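Glycosyl hydrolases family 31 family protein (Aspergillus niger, PDB 6DRU) hydrolyses xyloglucan oligosaccharides, releasing alpha-xylose from their non-reducing terminal glucose. Local coordinates at the interface of chains A and B. Coordinates in Å, arbitrary orientation; residue numbers count along the deposited sequence, not the author numbering. Chains: chain A/B, Glycosyl hydrolases family 31 family protein.

The interface of chains A and B. Residues chain A 14-17, 122, 126; chain B 418-420.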
loop_
_atom_site.group_PDB
_atom_site.type_symbol
_atom_site.label_atom_id
_atom_site.label_comp_id
_atom_site.label_asym_id
_atom_site.label_seq_id
_atom_site.Cartn_x
_atom_site.Cartn_y
_atom_site.Cartn_z
ATOM N N HIS A 14 23.001 12.426 9.321
ATOM C CA HIS A 14 21.966 13.277 9.901
ATOM C C HIS A 14 20.832 12.370 10.372
ATOM O O HIS A 14 19.879 12.111 9.638
ATOM C CB HIS A 14 21.481 14.302 8.882
ATOM C CG HIS A 14 20.405 15.205 9.397
ATOM N ND1 HIS A 14 19.244 15.451 8.697
ATOM C CD2 HIS A 14 20.317 15.927 10.540
ATOM C CE1 HIS A 14 18.486 16.284 9.387
ATOM N NE2 HIS A 14 19.113 16.588 10.510
ATOM N N GLY A 15 20.935 11.902 11.611
ATOM C CA GLY A 15 19.981 10.911 12.079
ATOM C C GLY A 15 20.133 9.632 11.277
ATOM O O GLY A 15 21.242 9.124 11.079
ATOM N N PHE A 16 19.010 9.105 10.790
ATOM C CA PHE A 16 19.044 7.873 10.013
ATOM C C PHE A 16 19.341 8.096 8.536
ATOM O O PHE A 16 19.530 7.115 7.810
ATOM C CB PHE A 16 17.720 7.114 10.159
ATOM C CG PHE A 16 16.505 7.922 9.797
ATOM C CD1 PHE A 16 16.127 8.080 8.474
ATOM C CD2 PHE A 16 15.727 8.504 10.783
ATOM C CE1 PHE A 16 15.007 8.816 8.145
ATOM C CE2 PHE A 16 14.605 9.238 10.457
ATOM C CZ PHE A 16 14.245 9.393 9.138
ATOM N N GLU A 17 19.387 9.341 8.068
ATOM C CA GLU A 17 19.647 9.622 6.664
ATOM C C GLU A 17 21.110 9.998 6.461
ATOM O O GLU A 17 21.706 10.700 7.283
ATOM C CB GLU A 17 18.732 10.735 6.138
ATOM C CG GLU A 17 19.026 12.128 6.668
ATOM C CD GLU A 17 18.432 13.224 5.801
ATOM O OE1 GLU A 17 18.184 12.972 4.601
ATOM O OE2 GLU A 17 18.211 14.338 6.323
ATOM N N ASN A 122 10.222 19.303 5.967
ATOM C CA ASN A 122 11.627 18.959 5.830
ATOM C C ASN A 122 12.018 18.978 4.356
ATOM O O ASN A 122 11.337 18.354 3.530
ATOM C CB ASN A 122 11.908 17.588 6.437
ATOM C CG ASN A 122 13.381 17.370 6.718
ATOM O OD1 ASN A 122 14.169 17.139 5.802
ATOM N ND2 ASN A 122 13.761 17.449 7.989
ATOM N N TYR A 126 10.858 11.940 3.413
ATOM C CA TYR A 126 10.750 10.529 3.070
ATOM C C TYR A 126 9.423 9.977 3.570
ATOM O O TYR A 126 8.937 10.369 4.636
ATOM C CB TYR A 126 11.907 9.722 3.664
ATOM C CG TYR A 126 13.271 10.264 3.310
ATOM C CD1 TYR A 126 13.812 10.067 2.047
ATOM C CD2 TYR A 126 14.022 10.967 4.244
ATOM C CE1 TYR A 126 15.061 10.562 1.721
ATOM C CE2 TYR A 126 15.271 11.464 3.927
ATOM C CZ TYR A 126 15.786 11.259 2.666
ATOM O OH TYR A 126 17.031 11.754 2.349
ATOM N N ILE B 418 15.763 15.956 11.950
ATOM C CA ILE B 418 15.832 14.613 11.364
ATOM C C ILE B 418 14.502 14.300 10.688
ATOM O O ILE B 418 13.436 14.446 11.318
ATOM C CB ILE B 418 16.168 13.569 12.442
ATOM C CG1 ILE B 418 17.475 13.940 13.143
ATOM C CG2 ILE B 418 16.268 12.178 11.836
ATOM C CD1 ILE B 418 17.813 13.054 14.321
ATOM N N PRO B 419 14.496 13.882 9.419
ATOM C CA PRO B 419 13.241 13.767 8.655
ATOM C C PRO B 419 12.402 12.553 9.045
ATOM O O PRO B 419 12.181 11.635 8.253
ATOM C CB PRO B 419 13.749 13.689 7.211
ATOM C CG PRO B 419 15.082 13.046 7.322
ATOM C CD PRO B 419 15.680 13.570 8.596
ATOM N N PHE B 420 11.921 12.543 10.287
ATOM C CA PHE B 420 10.897 11.580 10.669
ATOM C C PHE B 420 9.585 11.939 9.981
ATOM O O PHE B 420 9.161 13.100 9.996
ATOM C CB PHE B 420 10.716 11.549 12.187
ATOM C CG PHE B 420 11.818 10.834 12.918
ATOM C CD1 PHE B 420 11.817 9.452 13.014
ATOM C CD2 PHE B 420 12.850 11.541 13.510
ATOM C CE1 PHE B 420 12.828 8.789 13.686
ATOM C CE2 PHE B 420 13.864 10.883 14.184
ATOM C CZ PHE B 420 13.853 9.505 14.271
HETATM O O HOH W 1 10.476 12.490 6.319
#
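B:Pro419 plugs into a socket on chain A lined by A:His14, A:Glu17, A:Asn122 and A:Tyr126, in a patch of a two-fold symmetric interface where van der Waals contacts meet polar walls. The patch hides 251 Å² of protein surface, and its twin, with the chains exchanged, helps join the same two copies; whether this pairing persists in solution the structure alone does not show. The carboxylate of A:Glu17 meets the CG-CD edge of the proline ring, its OE2 3.5 Å from B:Pro419 CG. On another side A:Tyr126 runs alongside the proline and turns its ring edge to it, CE2 to B:Pro419 CG at 3.8 Å. The flat amide of A:Asn122 lies over one face of the ring, its CG 3.7 Å from B:Pro419 CB.

The A:Glu17 carboxylate is pinned at both oxygens from within chain A: A:His14 ND1 donates in its ring plane to the anti lone pair of A:Glu17 OE2 (2.8 Å), and A:Tyr126 OH donates to OE1, almost in line with the C-O bond. These bonds fix the wall that the proline meets and would help offset the acid's charge beside it.

A:Phe16 sets its CE2 edge over the centre of the B:Phe420 ring, with the planes at 73°. Its CG sits between the backbone N and carbonyl carbon (chi1 55°), directing the ring toward chain B, where CE2 also touches B:Ile418 CG2 at 3.6 Å and CZ meets the B:Pro419 carbonyl. A water links the chains, 2.7 Å from B:Pro419 O and bonded to both N and O of A:Tyr126.

Chain A supplies the turn between strands 10-14 and 17-23 together with strand 124-127 and A:Asn122 near it; chain B supplies the loop after helix 413-417. The patch centre lies about 42 Å from the active-site A:Asp395.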